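Local coordinates for HD domain protein (Enterococcus faecalis, PDB 4LRL) that probably hydrolyses deoxyribonucleoside triphosphates such as dGTP in its HD domain, under allosteric activation and inhibition by bound nucleotides, at residues L58-V64 with T166-L172; F80-H85 with R214-T219; G115-W119 with R236-G240; I339-L343 with N381-Y385. All blocks are in the same frame, centred on the assembly; numbering follows the deposited sequence. Where two conformers were deposited one is given.

From the N terminus, the chain passes through the first segments of contacts 1, 2 and 3 in turn, and only then reaches their partners in the same order. These three contacts therefore all cross one another, and none nests inside another. Contact 1 closes a loop of about a hundred residues and ties the dGTP-binding turn at 58-64 to helix 167-175. Contact 2 packs the loop leading into helix 87-108 against the end of helix 206-219. Contact 3 joins a loop of the HD region to strand 235-238. Contact 4 follows in series, closing a loop of 37 residues, which contains helix 361-377, between helices 338-348 and 382-385, about 55 Å from contact 3 between centres.

Contact 1 (L58-V64 with T166-L172); sequences LINSAEV and TEVYQIL. With DGT (2'-deoxyguanosine-5'-triphosphate), chain O.
E63 sets its CG opposite the carbonyl carbon (chi1 -66°) and then bends at chi2 (81°), which folds its carboxylate back over the first turn of helix 167-175. This helix belongs to the HD domain, in a mainly helical part of the chain. T166 is its N-cap: T166 OG1 accepts from Y169 N and is also bonded to the carbonyl of I160. The carboxylate of E63 accepts from the next two amides. E167 N gives a hydrogen bond of 3.2 Å to E63 OE2, on the syn side but tilted out of the carboxylate plane, while V168 N meets E63 OE1 at 3.2 Å from above that plane. A negative group placed here probably gains from the helix dipole. Beside the polar end, L58 CD2 packs on I171 CG2 at 3.8 Å, and L58 CD1 meets L172 CD2 at 3.9 Å, the two leucines crossing at about a right angle. Neighbouring N60 turns the other way, its OD1 accepting from N1 and N2 of the dGTP base. S61, next in the chain, bonds through its OG to L58 O at 2.7 Å, and that same S61 OG lies 3.2 Å from V168 CG2.

Contact 2 (F80-H85 with R214-T219); sequences FHGAEH and RDAYFT. With TTP (thymidine-5'-triphosphate), chain S.
H85 lies against F218 from its first side-chain atom onward. Its CB stands over the centre of the F218 ring, 3.8 Å from the centroid, in a CH-pi contact. CG comes next, 3.7 Å from F218 CD1, and the imidazole runs on nearly parallel to the phenyl (planes 15° apart) but displaced until little of one ring lies over the other. ND1 approaches F218 CB, CD2 touches R214 CG, and NE2 reaches D215 OD1 at 2.8 Å. This last bond is nearly straight, lies close to the imidazole plane and uses the anti side of the carboxylate, whose other oxygen, OD2, is held by Y267. The histidine arrives from a loop built of tight turns: a type I turn spans F80 to A83, A83 centres an inverse gamma turn, and the loop lies against the last turn of helix 206-219. There G82 CA makes a C-H...O contact of 3.2 Å with F218 O. A water bridges the same region, accepting from G82 N and donating to T219 O. At the start of the turn, F80 CB rests on T219 CG2 at 3.7 Å, while one face of the F80 ring takes C2' of dTTP, 3.3 Å from F80 CE1.

Contact 3 (G115-W119 with R236-G240); sequences GENGW and RPYKG
Strand 235-238, outermost within this chain in a mixed sheet, receives, together with the turn that follows it, the loop after helix 111-114, with N117 set against Y238 and K239. The backbone amide of K239 donates to N117 OD1 at 3.2 Å. Although the N-H points nearly straight at the oxygen (163°), it arrives from above the carbonyl plane of the amide. N117 holds its CG opposite its own carbonyl carbon (chi1 -74°), which brings OD1 over the strand end and to the edge of the Y238 ring, with amide and ring almost coplanar. Next to this bond, N117 O takes a C-H...O contact from Y238 CA at 3.3 Å. Strands 235-238 and 241-245 run antiparallel as a hairpin, and K239 and G240 form its connection, so the loop touches the hairpin just where it begins to turn. K239 is stretched out, and so is E116; the two chains lie side by side, pointing the same way, and end in a salt bridge of 2.7 Å between K239 NZ and E116 OE1. The pair lies at the exposed surface, where both residues also touch a crystal neighbour. On the inner side, P237 CG packs on W119 CB at 4.1 Å, and the W119 side chain packs on residues of helices 87-108 and 194-200, with its NE1 bonded to D121. Q195 of the second helix uses its NE2 to bind both G118 O and Y238 O, joining loop and strand. The loop itself is pinned by G118 N donating to G115 O at 3.0 Å.

Contact 4 (I339-L343 with N381-Y385); sequences ILGDL and NPKYY
D342 OD2 is gripped twice, by the hydroxyl of Y385 and by R346 in a salt bridge from the next turn of the same helix. Y385 OH donates to D342 OD2 at 2.7 Å, meeting the anti side of the carboxylate a little out of its plane. D342 reaches this position because its CG lies opposite its backbone nitrogen (chi1 -175°), throwing the carboxylate across toward the short helix 382-385. Alongside the bond the two helices are joined by apolar packing. I339 CG2 sits over one face of the Y384 ring, 3.7 Å from Y384 CG, in a CH-pi contact, and the two side chains cross at about a right angle. I339 CD1 extends further to N381 CB at 4.0 Å. L343 CD2 leans against Y385 CE2, also at 4.0 Å, so the tyrosine is held at its hydroxyl and along its ring. N381 is the N-cap of helix 382-385: its OD1 accepts from K383 N at 3.0 Å, and its carbonyl O takes both Y384 N and Y385 N, bonds that shape the first turn, from which the two tyrosines project. Y384 has its own polar anchor elsewhere, since its OH is bonded to E288 and R285 of helix 270-291. The contact thus sits at a three-helix junction in the HD-associated region. Its chemistry implies that the carboxylate of D342, with an arginine and a phenol donating to the same oxygen, is probably stabilised in its charged form, while the rest of the contact is held by apolar packing.

Contact 1 (L58-V64 with T166-L172)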
# COMPACT_ATOMS: atom_id res chain seq x y z
N LEU C 58 21.38 21.21 -14.93
CA LEU C 58 20.18 21.20 -15.76
C LEU C 58 18.93 21.33 -14.90
O LEU C 58 18.03 22.10 -15.23
CB LEU C 58 20.12 19.96 -16.65
CG LEU C 58 21.03 19.97 -17.89
CD1 LEU C 58 20.99 18.61 -18.58
CD2 LEU C 58 20.68 21.08 -18.89
N ILE C 59 18.89 20.58 -13.79
CA ILE C 59 17.78 20.64 -12.84
C ILE C 59 17.61 22.05 -12.30
O ILE C 59 16.50 22.55 -12.20
CB ILE C 59 17.99 19.65 -11.66
CG1 ILE C 59 17.86 18.20 -12.17
CG2 ILE C 59 17.01 19.94 -10.50
CD1 ILE C 59 18.28 17.14 -11.18
N ASN C 60 18.73 22.69 -12.00
CA ASN C 60 18.75 24.02 -11.43
C ASN C 60 18.48 25.13 -12.43
O ASN C 60 18.25 26.28 -12.03
CB ASN C 60 20.09 24.26 -10.71
CG ASN C 60 20.14 23.61 -9.34
OD1 ASN C 60 19.10 23.28 -8.75
ND2 ASN C 60 21.35 23.45 -8.81
N SER C 61 18.52 24.79 -13.73
CA SER C 61 18.38 25.78 -14.81
C SER C 61 16.97 26.38 -14.88
O SER C 61 16.00 25.74 -14.47
CB SER C 61 18.74 25.15 -16.16
OG SER C 61 17.66 24.39 -16.67
N ALA C 62 16.87 27.59 -15.42
CA ALA C 62 15.62 28.36 -15.45
C ALA C 62 14.46 27.66 -16.16
O ALA C 62 13.32 27.72 -15.71
CB ALA C 62 15.85 29.73 -16.09
N GLU C 63 14.78 26.98 -17.26
CA GLU C 63 13.78 26.35 -18.12
C GLU C 63 13.21 25.07 -17.51
O GLU C 63 12.07 24.70 -17.79
CB GLU C 63 14.38 26.06 -19.49
CG GLU C 63 14.75 27.29 -20.31
CD GLU C 63 16.09 27.90 -19.91
OE1 GLU C 63 16.88 27.20 -19.24
OE2 GLU C 63 16.34 29.08 -20.27
N VAL C 64 14.00 24.38 -16.69
CA VAL C 64 13.54 23.19 -15.99
C VAL C 64 12.74 23.60 -14.74
O VAL C 64 11.71 23.01 -14.44
CB VAL C 64 14.70 22.24 -15.63
CG1 VAL C 64 14.23 21.07 -14.76
CG2 VAL C 64 15.35 21.69 -16.90
N THR C 166 18.98 30.31 -23.92
CA THR C 166 18.61 29.56 -22.72
C THR C 166 19.79 29.14 -21.84
O THR C 166 20.91 28.97 -22.30
CB THR C 166 17.74 28.31 -23.03
OG1 THR C 166 18.50 27.33 -23.77
CG2 THR C 166 16.46 28.70 -23.80
N GLU C 167 19.49 29.00 -20.55
CA GLU C 167 20.39 28.44 -19.56
C GLU C 167 20.71 26.97 -19.89
O GLU C 167 21.85 26.53 -19.71
CB GLU C 167 19.72 28.54 -18.19
CG GLU C 167 20.65 28.50 -16.98
CD GLU C 167 19.98 29.11 -15.75
OE1 GLU C 167 19.40 30.22 -15.85
OE2 GLU C 167 20.06 28.48 -14.67
N VAL C 168 19.71 26.24 -20.40
CA VAL C 168 19.85 24.82 -20.73
C VAL C 168 20.87 24.58 -21.84
O VAL C 168 21.68 23.65 -21.75
CB VAL C 168 18.48 24.17 -21.11
CG1 VAL C 168 18.67 22.88 -21.90
CG2 VAL C 168 17.66 23.91 -19.85
N TYR C 169 20.83 25.42 -22.87
CA TYR C 169 21.80 25.37 -23.95
C TYR C 169 23.21 25.58 -23.41
O TYR C 169 24.12 24.80 -23.71
CB TYR C 169 21.50 26.43 -25.01
CG TYR C 169 22.55 26.51 -26.10
CD1 TYR C 169 22.43 25.76 -27.27
CD2 TYR C 169 23.67 27.34 -25.96
CE1 TYR C 169 23.39 25.83 -28.28
CE2 TYR C 169 24.64 27.42 -26.97
CZ TYR C 169 24.50 26.65 -28.12
OH TYR C 169 25.45 26.72 -29.11
N GLN C 170 23.39 26.65 -22.62
CA GLN C 170 24.70 27.05 -22.13
C GLN C 170 25.37 25.97 -21.28
O GLN C 170 26.59 25.94 -21.14
CB GLN C 170 24.62 28.37 -21.36
CG GLN C 170 24.23 29.58 -22.22
CD GLN C 170 25.22 29.87 -23.34
OE1 GLN C 170 26.37 29.44 -23.30
NE2 GLN C 170 24.77 30.63 -24.34
N ILE C 171 24.55 25.09 -20.71
CA ILE C 171 25.02 23.94 -19.95
C ILE C 171 25.43 22.81 -20.91
O ILE C 171 26.52 22.24 -20.80
CB ILE C 171 23.94 23.46 -18.95
CG1 ILE C 171 23.76 24.51 -17.85
CG2 ILE C 171 24.29 22.08 -18.36
CD1 ILE C 171 22.40 24.47 -17.15
N LEU C 172 24.55 22.51 -21.85
CA LEU C 172 24.77 21.44 -22.80
C LEU C 172 25.93 21.72 -23.76
O LEU C 172 26.75 20.84 -24.02
CB LEU C 172 23.48 21.15 -23.58
CG LEU C 172 22.28 20.62 -22.78
CD1 LEU C 172 21.06 20.52 -23.69
CD2 LEU C 172 22.55 19.28 -22.08
PG DGT O . 24.27 22.66 -1.98
O1G DGT O . 25.07 23.90 -2.29
O2G DGT O . 23.73 21.93 -3.19
O3G DGT O . 24.92 21.77 -0.94
O3B DGT O . 22.94 23.25 -1.28
PB DGT O . 22.03 22.35 -0.30
O1B DGT O . 22.28 20.89 -0.58
O2B DGT O . 22.20 22.87 1.11
O3A DGT O . 20.53 22.76 -0.76
PA DGT O . 19.92 22.53 -2.23
O1A DGT O . 20.88 21.77 -3.11
O2A DGT O . 19.37 23.83 -2.73
O5' DGT O . 18.68 21.55 -1.90
C5' DGT O . 18.83 20.47 -0.98
C4' DGT O . 17.56 19.63 -0.93
O4' DGT O . 16.58 20.16 -1.82
C3' DGT O . 17.84 18.21 -1.39
O3' DGT O . 17.29 17.29 -0.43
C2' DGT O . 17.14 18.06 -2.73
C1' DGT O . 16.05 19.12 -2.63
N9 DGT O . 15.58 19.67 -3.93
C8 DGT O . 14.33 19.56 -4.41
N7 DGT O . 14.20 20.18 -5.60
C5 DGT O . 15.39 20.70 -5.91
C6 DGT O . 15.94 21.49 -7.03
O6 DGT O . 15.20 21.80 -7.99
N1 DGT O . 17.23 21.84 -6.97
C2 DGT O . 18.03 21.51 -5.94
N2 DGT O . 19.33 21.90 -5.95
N3 DGT O . 17.59 20.79 -4.87
C4 DGT O . 16.30 20.37 -4.80

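Contact 2 (F80-H85 with R214-T219)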
# COMPACT_ATOMS: atom_id res chain seq x y z
N PHE C 80 -9.86 14.26 -10.10
CA PHE C 80 -9.01 13.59 -9.11
C PHE C 80 -8.19 14.68 -8.42
O PHE C 80 -7.14 15.09 -8.94
CB PHE C 80 -8.06 12.60 -9.81
CG PHE C 80 -8.78 11.50 -10.57
CD1 PHE C 80 -9.08 10.29 -9.96
CD2 PHE C 80 -9.15 11.69 -11.91
CE1 PHE C 80 -9.73 9.28 -10.66
CE2 PHE C 80 -9.82 10.69 -12.62
CZ PHE C 80 -10.11 9.48 -12.01
N HIS C 81 -8.66 15.15 -7.26
CA HIS C 81 -8.09 16.35 -6.67
C HIS C 81 -6.68 16.17 -6.09
O HIS C 81 -6.01 17.14 -5.73
CB HIS C 81 -9.06 17.01 -5.68
CG HIS C 81 -9.32 16.20 -4.45
ND1 HIS C 81 -10.47 15.47 -4.27
CD2 HIS C 81 -8.57 16.01 -3.33
CE1 HIS C 81 -10.42 14.86 -3.10
NE2 HIS C 81 -9.28 15.17 -2.51
N GLY C 82 -6.22 14.94 -5.99
CA GLY C 82 -4.82 14.72 -5.65
C GLY C 82 -3.87 15.04 -6.80
O GLY C 82 -2.69 15.23 -6.56
N ALA C 83 -4.37 15.11 -8.04
CA ALA C 83 -3.50 15.23 -9.22
C ALA C 83 -2.91 16.63 -9.45
O ALA C 83 -3.03 17.19 -10.56
CB ALA C 83 -4.26 14.76 -10.47
N GLU C 84 -2.23 17.18 -8.44
CA GLU C 84 -1.70 18.56 -8.50
C GLU C 84 -0.20 18.58 -8.73
O GLU C 84 0.43 19.65 -8.70
CB GLU C 84 -2.04 19.35 -7.22
CG GLU C 84 -3.52 19.68 -7.01
CD GLU C 84 -4.00 20.87 -7.84
OE1 GLU C 84 -3.35 21.22 -8.84
OE2 GLU C 84 -5.05 21.47 -7.47
N HIS C 85 0.38 17.40 -8.99
CA HIS C 85 1.82 17.25 -9.25
C HIS C 85 2.27 17.96 -10.53
O HIS C 85 1.51 18.06 -11.49
CB HIS C 85 2.23 15.76 -9.29
CG HIS C 85 1.47 14.94 -10.29
ND1 HIS C 85 0.12 14.69 -10.19
CD2 HIS C 85 1.90 14.26 -11.39
CE1 HIS C 85 -0.26 13.92 -11.19
NE2 HIS C 85 0.79 13.65 -11.94
N ARG C 214 3.25 7.68 -11.44
CA ARG C 214 3.10 8.96 -10.75
C ARG C 214 1.66 9.48 -10.83
O ARG C 214 1.11 9.96 -9.84
CB ARG C 214 4.08 10.00 -11.33
CG ARG C 214 4.06 11.38 -10.61
CD ARG C 214 5.23 12.28 -11.09
NE ARG C 214 6.50 11.54 -11.12
CZ ARG C 214 7.32 11.42 -10.09
NH1 ARG C 214 8.42 10.71 -10.22
NH2 ARG C 214 7.04 12.00 -8.92
N ASP C 215 1.07 9.39 -12.02
CA ASP C 215 -0.33 9.77 -12.17
C ASP C 215 -1.24 8.90 -11.29
O ASP C 215 -2.17 9.41 -10.68
CB ASP C 215 -0.76 9.73 -13.63
CG ASP C 215 -0.01 10.75 -14.48
OD1 ASP C 215 0.66 11.65 -13.91
OD2 ASP C 215 -0.10 10.66 -15.72
N ALA C 216 -0.95 7.60 -11.22
CA ALA C 216 -1.69 6.70 -10.34
C ALA C 216 -1.48 7.07 -8.88
O ALA C 216 -2.44 7.08 -8.10
CB ALA C 216 -1.29 5.25 -10.58
N TYR C 217 -0.23 7.39 -8.53
CA TYR C 217 0.12 7.69 -7.15
C TYR C 217 -0.66 8.90 -6.65
O TYR C 217 -1.19 8.88 -5.53
CB TYR C 217 1.64 7.92 -6.99
CG TYR C 217 2.08 8.09 -5.54
CD1 TYR C 217 2.44 6.99 -4.76
CD2 TYR C 217 2.10 9.36 -4.94
CE1 TYR C 217 2.83 7.14 -3.41
CE2 TYR C 217 2.48 9.53 -3.62
CZ TYR C 217 2.84 8.41 -2.85
OH TYR C 217 3.22 8.58 -1.53
N PHE C 218 -0.75 9.94 -7.47
CA PHE C 218 -1.42 11.20 -7.07
C PHE C 218 -2.95 11.21 -7.23
O PHE C 218 -3.65 11.80 -6.41
CB PHE C 218 -0.78 12.41 -7.75
CG PHE C 218 0.58 12.75 -7.20
CD1 PHE C 218 1.73 12.21 -7.76
CD2 PHE C 218 0.70 13.60 -6.11
CE1 PHE C 218 2.98 12.51 -7.25
CE2 PHE C 218 1.97 13.91 -5.60
CZ PHE C 218 3.10 13.35 -6.17
N THR C 219 -3.47 10.55 -8.26
CA THR C 219 -4.92 10.45 -8.39
C THR C 219 -5.51 9.55 -7.31
O THR C 219 -6.65 9.74 -6.90
CB THR C 219 -5.36 9.93 -9.77
OG1 THR C 219 -4.79 8.64 -10.00
CG2 THR C 219 -4.94 10.89 -10.88
PA TTP S . -17.38 9.65 -10.66
O1A TTP S . -18.22 10.75 -10.06
O2A TTP S . -16.85 9.82 -12.06
O3A TTP S . -18.15 8.23 -10.61
PB TTP S . -19.04 7.60 -9.40
O1B TTP S . -18.28 7.75 -8.10
O2B TTP S . -19.39 6.18 -9.79
O3B TTP S . -20.40 8.49 -9.28
PG TTP S . -21.10 9.46 -10.40
O1G TTP S . -22.56 9.47 -9.98
O2G TTP S . -20.84 8.79 -11.74
O3G TTP S . -20.46 10.82 -10.26
O5' TTP S . -16.12 9.43 -9.70
C5' TTP S . -16.00 10.06 -8.42
C4' TTP S . -14.56 9.93 -7.93
O4' TTP S . -14.11 8.59 -8.16
C3' TTP S . -13.64 10.86 -8.70
O3' TTP S . -12.75 11.55 -7.82
C2' TTP S . -12.80 9.96 -9.57
C1' TTP S . -12.90 8.59 -8.92
N1 TTP S . -12.89 7.55 -9.95
C2 TTP S . -11.96 6.46 -9.87
O2 TTP S . -11.14 6.38 -8.93
N3 TTP S . -11.97 5.51 -10.83
C4 TTP S . -12.84 5.58 -11.86
O4 TTP S . -12.81 4.68 -12.73
C5 TTP S . -13.76 6.64 -11.95
C5M TTP S . -14.75 6.75 -13.09
C6 TTP S . -13.77 7.62 -10.97
O HOH W 1 -7.48 12.37 -6.28

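Contact 3 (G115-W119 with R236-G240)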
# COMPACT_ATOMS: atom_id res chain seq x y z
N GLY C 115 29.05 -7.40 -26.65
CA GLY C 115 29.52 -6.70 -27.84
C GLY C 115 28.46 -5.85 -28.52
O GLY C 115 27.97 -4.87 -27.97
N GLU C 116 28.11 -6.28 -29.73
CA GLU C 116 27.14 -5.63 -30.61
C GLU C 116 25.78 -5.39 -29.96
O GLU C 116 25.24 -4.28 -30.03
CB GLU C 116 26.97 -6.50 -31.86
CG GLU C 116 26.59 -5.76 -33.12
CD GLU C 116 27.08 -6.48 -34.36
OE1 GLU C 116 26.24 -6.92 -35.16
OE2 GLU C 116 28.32 -6.61 -34.53
N ASN C 117 25.24 -6.42 -29.31
CA ASN C 117 23.93 -6.35 -28.66
C ASN C 117 23.96 -5.62 -27.30
O ASN C 117 22.94 -5.56 -26.60
CB ASN C 117 23.33 -7.75 -28.50
CG ASN C 117 22.81 -8.32 -29.82
OD1 ASN C 117 21.67 -8.07 -30.22
ND2 ASN C 117 23.65 -9.10 -30.50
N GLY C 118 25.12 -5.08 -26.94
CA GLY C 118 25.35 -4.54 -25.60
C GLY C 118 25.19 -3.04 -25.46
O GLY C 118 25.02 -2.32 -26.45
N TRP C 119 25.27 -2.57 -24.21
CA TRP C 119 25.10 -1.16 -23.88
C TRP C 119 26.45 -0.47 -23.77
O TRP C 119 27.37 -0.98 -23.14
CB TRP C 119 24.32 -1.02 -22.58
CG TRP C 119 24.39 0.35 -21.96
CD1 TRP C 119 25.19 0.73 -20.93
CD2 TRP C 119 23.66 1.51 -22.35
NE1 TRP C 119 24.99 2.06 -20.64
CE2 TRP C 119 24.06 2.56 -21.50
CE3 TRP C 119 22.69 1.77 -23.34
CZ2 TRP C 119 23.52 3.86 -21.59
CZ3 TRP C 119 22.16 3.06 -23.43
CH2 TRP C 119 22.58 4.08 -22.57
N ARG C 236 16.46 -5.17 -21.12
CA ARG C 236 17.71 -5.56 -21.76
C ARG C 236 17.96 -4.73 -23.03
O ARG C 236 17.02 -4.42 -23.76
CB ARG C 236 17.64 -7.05 -22.10
CG ARG C 236 18.88 -7.65 -22.72
CD ARG C 236 18.53 -8.89 -23.50
NE ARG C 236 19.69 -9.76 -23.70
CZ ARG C 236 19.93 -10.86 -23.00
NH1 ARG C 236 19.09 -11.26 -22.05
NH2 ARG C 236 21.02 -11.57 -23.26
N PRO C 237 19.23 -4.36 -23.30
CA PRO C 237 19.53 -3.81 -24.61
C PRO C 237 19.74 -4.91 -25.64
O PRO C 237 20.04 -6.04 -25.27
CB PRO C 237 20.85 -3.07 -24.38
CG PRO C 237 21.54 -3.91 -23.35
CD PRO C 237 20.44 -4.43 -22.44
N TYR C 238 19.54 -4.58 -26.91
CA TYR C 238 20.01 -5.40 -28.03
C TYR C 238 20.30 -4.46 -29.20
O TYR C 238 20.05 -3.25 -29.11
CB TYR C 238 19.00 -6.49 -28.40
CG TYR C 238 17.78 -6.01 -29.16
CD1 TYR C 238 17.64 -6.28 -30.52
CD2 TYR C 238 16.78 -5.29 -28.52
CE1 TYR C 238 16.53 -5.83 -31.23
CE2 TYR C 238 15.65 -4.84 -29.21
CZ TYR C 238 15.54 -5.11 -30.57
OH TYR C 238 14.43 -4.67 -31.27
N LYS C 239 20.79 -5.02 -30.30
CA LYS C 239 21.21 -4.24 -31.46
C LYS C 239 20.15 -3.24 -31.93
O LYS C 239 20.47 -2.10 -32.24
CB LYS C 239 21.62 -5.17 -32.61
CG LYS C 239 22.39 -4.49 -33.72
CD LYS C 239 22.80 -5.53 -34.75
CE LYS C 239 23.68 -4.94 -35.82
NZ LYS C 239 24.18 -6.01 -36.70
N GLY C 240 18.89 -3.67 -31.95
CA GLY C 240 17.78 -2.83 -32.39
C GLY C 240 17.10 -2.05 -31.27
O GLY C 240 16.01 -1.50 -31.47

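Contact 4 (I339-L343 with N381-Y385)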
# COMPACT_ATOMS: atom_id res chain seq x y z
N ILE C 339 -20.06 36.03 -22.51
CA ILE C 339 -19.48 34.72 -22.75
C ILE C 339 -18.13 34.53 -22.05
O ILE C 339 -17.91 33.52 -21.38
CB ILE C 339 -19.40 34.43 -24.27
CG1 ILE C 339 -20.81 34.25 -24.85
CG2 ILE C 339 -18.52 33.20 -24.57
CD1 ILE C 339 -20.88 34.31 -26.37
N LEU C 340 -17.24 35.51 -22.20
CA LEU C 340 -15.90 35.41 -21.61
C LEU C 340 -15.98 35.40 -20.08
O LEU C 340 -15.40 34.52 -19.43
CB LEU C 340 -14.97 36.54 -22.10
CG LEU C 340 -13.51 36.37 -21.66
CD1 LEU C 340 -12.75 35.43 -22.60
CD2 LEU C 340 -12.79 37.70 -21.53
N GLY C 341 -16.70 36.38 -19.52
CA GLY C 341 -16.88 36.48 -18.07
C GLY C 341 -17.37 35.18 -17.46
O GLY C 341 -16.82 34.72 -16.47
N ASP C 342 -18.39 34.59 -18.07
CA ASP C 342 -18.99 33.36 -17.59
C ASP C 342 -18.08 32.14 -17.73
O ASP C 342 -18.03 31.30 -16.83
CB ASP C 342 -20.31 33.10 -18.33
CG ASP C 342 -21.05 31.90 -17.78
OD1 ASP C 342 -21.48 31.93 -16.60
OD2 ASP C 342 -21.21 30.92 -18.53
N LEU C 343 -17.37 32.03 -18.85
CA LEU C 343 -16.44 30.91 -19.07
C LEU C 343 -15.29 30.97 -18.08
O LEU C 343 -14.87 29.96 -17.51
CB LEU C 343 -15.91 30.88 -20.52
CG LEU C 343 -16.88 30.58 -21.67
CD1 LEU C 343 -16.19 30.71 -23.04
CD2 LEU C 343 -17.51 29.20 -21.53
N ASN C 381 -24.89 30.40 -26.30
CA ASN C 381 -24.27 30.35 -27.62
C ASN C 381 -23.59 28.97 -27.81
O ASN C 381 -22.69 28.61 -27.06
CB ASN C 381 -23.27 31.50 -27.81
CG ASN C 381 -22.76 31.59 -29.23
OD1 ASN C 381 -22.50 30.58 -29.88
ND2 ASN C 381 -22.60 32.82 -29.73
N PRO C 382 -24.05 28.20 -28.82
CA PRO C 382 -23.61 26.81 -29.03
C PRO C 382 -22.12 26.68 -29.38
O PRO C 382 -21.51 25.64 -29.11
CB PRO C 382 -24.46 26.34 -30.22
CG PRO C 382 -25.59 27.33 -30.33
CD PRO C 382 -25.04 28.62 -29.83
N LYS C 383 -21.55 27.72 -29.98
CA LYS C 383 -20.13 27.69 -30.32
C LYS C 383 -19.22 27.61 -29.08
O LYS C 383 -18.11 27.11 -29.17
CB LYS C 383 -19.75 28.87 -31.20
CG LYS C 383 -20.39 28.87 -32.56
CD LYS C 383 -19.44 29.41 -33.63
CE LYS C 383 -20.15 29.70 -34.96
NZ LYS C 383 -20.96 30.94 -34.88
N TYR C 384 -19.72 28.10 -27.94
CA TYR C 384 -18.94 28.18 -26.70
C TYR C 384 -19.49 27.27 -25.62
O TYR C 384 -18.77 26.92 -24.67
CB TYR C 384 -18.86 29.62 -26.19
CG TYR C 384 -18.32 30.59 -27.22
CD1 TYR C 384 -19.18 31.28 -28.07
CD2 TYR C 384 -16.94 30.78 -27.36
CE1 TYR C 384 -18.69 32.15 -29.03
CE2 TYR C 384 -16.44 31.66 -28.33
CZ TYR C 384 -17.33 32.33 -29.15
OH TYR C 384 -16.86 33.21 -30.09
N TYR C 385 -20.74 26.87 -25.76
CA TYR C 385 -21.37 26.07 -24.72
C TYR C 385 -21.61 24.61 -25.08
O TYR C 385 -22.18 23.87 -24.28
CB TYR C 385 -22.64 26.77 -24.21
CG TYR C 385 -22.28 27.98 -23.39
CD1 TYR C 385 -22.31 29.26 -23.95
CD2 TYR C 385 -21.84 27.84 -22.07
CE1 TYR C 385 -21.95 30.38 -23.21
CE2 TYR C 385 -21.48 28.95 -21.31
CZ TYR C 385 -21.54 30.22 -21.89
OH TYR C 385 -21.17 31.32 -21.16